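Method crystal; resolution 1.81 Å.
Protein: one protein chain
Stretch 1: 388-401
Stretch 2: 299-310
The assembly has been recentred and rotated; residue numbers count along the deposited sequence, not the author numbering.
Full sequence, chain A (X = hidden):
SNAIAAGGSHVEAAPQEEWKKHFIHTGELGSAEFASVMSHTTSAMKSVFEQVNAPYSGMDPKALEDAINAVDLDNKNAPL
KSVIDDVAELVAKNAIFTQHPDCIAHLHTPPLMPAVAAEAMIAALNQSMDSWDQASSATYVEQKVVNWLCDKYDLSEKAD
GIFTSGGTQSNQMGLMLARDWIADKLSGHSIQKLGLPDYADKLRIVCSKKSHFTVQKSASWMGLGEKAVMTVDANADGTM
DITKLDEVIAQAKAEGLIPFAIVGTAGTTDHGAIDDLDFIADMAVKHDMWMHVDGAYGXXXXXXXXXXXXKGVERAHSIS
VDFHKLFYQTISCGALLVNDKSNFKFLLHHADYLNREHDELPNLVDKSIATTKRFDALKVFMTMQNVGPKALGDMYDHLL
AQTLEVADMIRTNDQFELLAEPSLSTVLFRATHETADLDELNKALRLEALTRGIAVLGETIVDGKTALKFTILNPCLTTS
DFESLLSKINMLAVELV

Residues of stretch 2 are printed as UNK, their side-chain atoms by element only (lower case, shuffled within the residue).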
# COMPACT_ATOMS: atom_id res chain seq x y z
N GLY A 388 4.08 6.39 23.29
CA GLY A 388 5.50 6.23 23.53
C GLY A 388 5.98 4.79 23.65
O GLY A 388 5.20 3.88 23.94
N PRO A 389 7.29 4.57 23.44
CA PRO A 389 7.84 3.20 23.30
C PRO A 389 7.77 2.40 24.60
O PRO A 389 7.51 1.19 24.56
CB PRO A 389 9.29 3.44 22.89
CG PRO A 389 9.56 4.88 23.01
CD PRO A 389 8.32 5.61 23.32
N LYS A 390 8.00 3.06 25.74
CA LYS A 390 8.00 2.37 27.03
C LYS A 390 6.61 1.77 27.31
O LYS A 390 6.51 0.63 27.73
CB LYS A 390 8.42 3.31 28.17
CG LYS A 390 8.69 2.59 29.49
CD LYS A 390 9.65 1.43 29.27
CE LYS A 390 10.17 0.86 30.59
NZ LYS A 390 9.07 0.23 31.42
N ALA A 391 5.55 2.56 27.07
CA ALA A 391 4.17 2.07 27.30
C ALA A 391 3.88 0.87 26.40
O ALA A 391 3.29 -0.11 26.85
CB ALA A 391 3.13 3.17 27.09
N LEU A 392 4.28 0.97 25.12
CA LEU A 392 4.15 -0.21 24.22
C LEU A 392 4.97 -1.39 24.77
O LEU A 392 4.52 -2.53 24.78
CB LEU A 392 4.57 0.13 22.78
CG LEU A 392 3.71 1.16 22.00
CD1 LEU A 392 4.38 1.61 20.68
CD2 LEU A 392 2.30 0.61 21.73
N GLY A 393 6.19 -1.12 25.22
CA GLY A 393 7.02 -2.15 25.84
C GLY A 393 6.29 -2.82 26.99
O GLY A 393 6.23 -4.05 27.08
N ASP A 394 5.71 -2.00 27.85
CA ASP A 394 4.92 -2.51 29.00
C ASP A 394 3.72 -3.39 28.57
O ASP A 394 3.44 -4.43 29.19
CB ASP A 394 4.46 -1.38 29.91
CG ASP A 394 5.59 -0.63 30.61
OD1 ASP A 394 6.78 -1.04 30.58
OD2 ASP A 394 5.28 0.42 31.19
N MSE A 395 3.03 -2.98 27.50
CA MSE A 395 1.94 -3.79 26.94
C MSE A 395 2.43 -5.16 26.52
O MSE A 395 1.75 -6.18 26.73
CB MSE A 395 1.27 -3.06 25.76
CG MSE A 395 0.60 -1.73 26.14
SE MSE A 395 -0.16 -0.81 24.67
CE MSE A 395 -0.41 0.94 25.44
N TYR A 396 3.62 -5.21 25.93
CA TYR A 396 4.14 -6.48 25.38
C TYR A 396 4.57 -7.40 26.51
O TYR A 396 4.30 -8.59 26.43
CB TYR A 396 5.30 -6.26 24.39
CG TYR A 396 4.96 -5.30 23.28
CD1 TYR A 396 3.67 -5.24 22.76
CD2 TYR A 396 5.92 -4.43 22.75
CE1 TYR A 396 3.32 -4.31 21.76
CE2 TYR A 396 5.60 -3.51 21.72
CZ TYR A 396 4.30 -3.46 21.23
OH TYR A 396 3.98 -2.56 20.22
N ASP A 397 5.21 -6.84 27.54
CA ASP A 397 5.53 -7.60 28.79
C ASP A 397 4.25 -8.27 29.32
O ASP A 397 4.23 -9.45 29.63
CB ASP A 397 6.13 -6.67 29.85
CG ASP A 397 7.52 -6.13 29.45
OD1 ASP A 397 8.11 -6.64 28.45
OD2 ASP A 397 8.04 -5.23 30.14
N HIS A 398 3.19 -7.47 29.41
CA HIS A 398 1.86 -7.95 29.81
C HIS A 398 1.32 -9.12 28.95
O HIS A 398 0.82 -10.13 29.48
CB HIS A 398 0.86 -6.80 29.77
CG HIS A 398 -0.55 -7.26 29.94
ND1 HIS A 398 -1.43 -7.36 28.89
CD2 HIS A 398 -1.19 -7.74 31.03
CE1 HIS A 398 -2.58 -7.82 29.34
NE2 HIS A 398 -2.46 -8.06 30.64
N LEU A 399 1.41 -8.94 27.64
CA LEU A 399 0.88 -9.89 26.71
C LEU A 399 1.60 -11.21 26.87
O LEU A 399 0.96 -12.23 26.86
CB LEU A 399 1.00 -9.38 25.27
CG LEU A 399 0.05 -8.26 24.80
CD1 LEU A 399 0.38 -7.84 23.37
CD2 LEU A 399 -1.41 -8.72 24.91
N LEU A 400 2.93 -11.17 27.04
CA LEU A 400 3.71 -12.41 27.18
C LEU A 400 3.35 -13.10 28.48
O LEU A 400 3.16 -14.34 28.52
CB LEU A 400 5.23 -12.13 27.13
CG LEU A 400 5.80 -12.20 25.69
CD1 LEU A 400 5.12 -11.23 24.76
CD2 LEU A 400 7.36 -11.99 25.64
N ALA A 401 3.19 -12.32 29.54
CA ALA A 401 2.78 -12.93 30.81
C ALA A 401 1.38 -13.53 30.72
O ALA A 401 1.15 -14.61 31.27
CB ALA A 401 2.84 -11.92 31.97
N UNK A 299 9.09 -8.33 16.01
CA UNK A 299 9.95 -7.15 15.94
C UNK A 299 9.59 -6.15 17.03
O UNK A 299 10.47 -5.49 17.55
N UNK A 300 8.30 -6.10 17.40
CA UNK A 300 7.81 -5.17 18.45
C UNK A 300 8.49 -5.37 19.80
O UNK A 300 8.59 -4.43 20.62
c UNK A 300 6.25 -5.23 18.59
N UNK A 301 8.97 -6.58 20.05
CA UNK A 301 9.61 -6.87 21.35
C UNK A 301 10.90 -6.07 21.59
O UNK A 301 11.44 -6.05 22.70
c UNK A 301 9.23 -10.70 21.78
c UNK A 301 8.68 -9.27 21.50
c UNK A 301 7.62 -8.83 22.59
c UNK A 301 9.89 -8.36 21.46
N UNK A 302 11.42 -5.45 20.54
CA UNK A 302 12.55 -4.53 20.68
C UNK A 302 12.28 -3.45 21.76
O UNK A 302 13.23 -2.96 22.40
c UNK A 302 11.95 -2.71 18.96
c UNK A 302 12.93 -3.87 19.32
c UNK A 302 15.34 -4.68 19.14
c UNK A 302 14.41 -3.49 19.30
N UNK A 303 11.01 -3.13 21.98
CA UNK A 303 10.63 -2.08 22.94
C UNK A 303 10.32 -2.60 24.35
O UNK A 303 10.11 -1.79 25.29
c UNK A 303 10.70 0.39 21.10
c UNK A 303 9.39 -1.29 22.47
c UNK A 303 9.49 -0.55 21.15
c UNK A 303 8.14 0.17 20.82
N UNK A 304 10.32 -3.92 24.49
CA UNK A 304 9.90 -4.58 25.72
C UNK A 304 11.08 -5.07 26.57
O UNK A 304 12.26 -4.95 26.19
o UNK A 304 9.94 -6.89 25.01
c UNK A 304 9.06 -5.81 25.39
N UNK A 305 10.73 -5.69 27.69
CA UNK A 305 11.70 -6.31 28.62
C UNK A 305 12.32 -7.57 28.02
O UNK A 305 13.23 -8.16 28.63
o UNK A 305 10.73 -5.53 30.64
c UNK A 305 11.02 -6.71 29.94
N UNK A 306 11.83 -7.96 26.85
CA UNK A 306 12.23 -9.23 26.22
C UNK A 306 13.04 -8.98 24.95
O UNK A 306 13.23 -9.89 24.13
c UNK A 306 10.18 -10.37 27.11
n UNK A 306 8.79 -10.41 28.81
n UNK A 306 10.39 -11.50 27.87
c UNK A 306 9.52 -11.51 28.88
c UNK A 306 9.18 -9.68 27.71
c UNK A 306 11.00 -10.06 25.90
N UNK A 307 13.52 -7.74 24.81
CA UNK A 307 14.42 -7.34 23.73
C UNK A 307 15.54 -8.37 23.49
O UNK A 307 15.90 -8.66 22.33
c UNK A 307 17.62 -3.75 22.20
n UNK A 307 18.24 -2.42 22.44
c UNK A 307 15.00 -5.96 24.02
c UNK A 307 15.81 -5.34 22.87
c UNK A 307 16.63 -4.12 23.32
N UNK A 308 16.10 -8.91 24.58
CA UNK A 308 17.16 -9.94 24.49
C UNK A 308 16.85 -11.13 23.57
O UNK A 308 17.74 -11.72 22.99
o UNK A 308 16.39 -11.08 26.49
c UNK A 308 17.52 -10.46 25.88
N UNK A 309 15.58 -11.49 23.43
CA UNK A 309 15.20 -12.59 22.53
C UNK A 309 15.50 -12.36 21.04
O UNK A 309 15.65 -13.32 20.29
n UNK A 309 10.39 -16.47 22.39
n UNK A 309 9.68 -15.20 24.19
c UNK A 309 13.76 -12.98 22.76
c UNK A 309 13.55 -13.45 24.19
n UNK A 309 11.84 -15.02 23.44
c UNK A 309 10.64 -15.57 23.34
c UNK A 309 12.18 -14.00 24.44
N UNK A 310 15.62 -11.10 20.67
CA UNK A 310 15.92 -10.67 19.30
C UNK A 310 17.44 -10.50 19.11
O UNK A 310 17.87 -10.05 18.07
c UNK A 310 13.67 -9.26 19.11
c UNK A 310 15.19 -9.33 19.00
c UNK A 310 13.07 -10.27 18.10
c UNK A 310 13.17 -7.85 18.77
O HOH W 1 6.53 -10.60 30.52

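Position 299 has no side-chain atoms and touches nothing on stretch 1. It is Gly299.

Position 300 carries one carbon, the CB. It points toward the helix and lies 3.6 Å from Tyr396 CE2. It is Ala300.

Position 301 has four carbons, forked at the second. One tip is 3.9 Å from Tyr396 CB and 4.1 Å from Leu400 CD1. This is Leu301, and the tip is CD2.

Position 302 also has four carbons, but the fork is at the first and one arm is two carbons long. That is Ile302. Its end leads away from the helix and makes no contact.

Position 303 has four carbons forked at the second, pointing toward stretch 1. One tip is 3.8 Å from Pro389 CB, the other 4.0 Å from Leu392 CD1. It is Leu303, with CD2 on the proline and CD1 on Leu392.

Position 304 has one carbon and then one oxygen. The CB lies 3.3 Å from Asp397 OD1 and 3.9 Å from Tyr396 CB. It is Ser304. Its OG donates to Leu301 O at 2.9 Å, holding the local fold.

Position 305 has the same atoms, a carbon and an oxygen. Here the oxygen is 2.8 Å from Asp397 OD2. This is Ser305, and its OG donates that hydrogen bond.

Position 306 has one carbon and a five-membered ring of three carbons and two nitrogens. Leu400 CD2 sits over one ring face, 3.6 Å from the centroid. It is His306. A water links His306 NE2, at 2.8 Å, to Asp397 O, at 2.7 Å.

Position 307 has four carbons in a row ending in nitrogen, out of reach of stretch 1. It is Lys307.

Position 308 has one carbon and one oxygen, also out of reach. It is Ser308.

Position 309 has three carbons, a nitrogen, and a carbon carrying two more nitrogens. One end nitrogen is 4.2 Å from Leu400 CD2. It is Arg309, and that atom is NH1.

Position 310 has four carbons forked at the second and no contact with stretch 1. It is Leu310.

The contact combines close backbone packing, apolar side chains and a carboxylate clasp. Gly393 CA approaches Leu303 O to 3.2 Å in a CA-H...O contact. A CB on Gly393 would clash with that oxygen, so the glycine permits the approach. Leu303 covers the start of the helix; Tyr396 and Leu400 pack against Leu301 farther along. Asp397 holds Ser305 twice: Ser305 N donates to Asp397 OD1 at 2.9 Å, while the hydroxyl binds the other carboxylate oxygen.

Stretch 2 299-310: GALILSSHKSRL
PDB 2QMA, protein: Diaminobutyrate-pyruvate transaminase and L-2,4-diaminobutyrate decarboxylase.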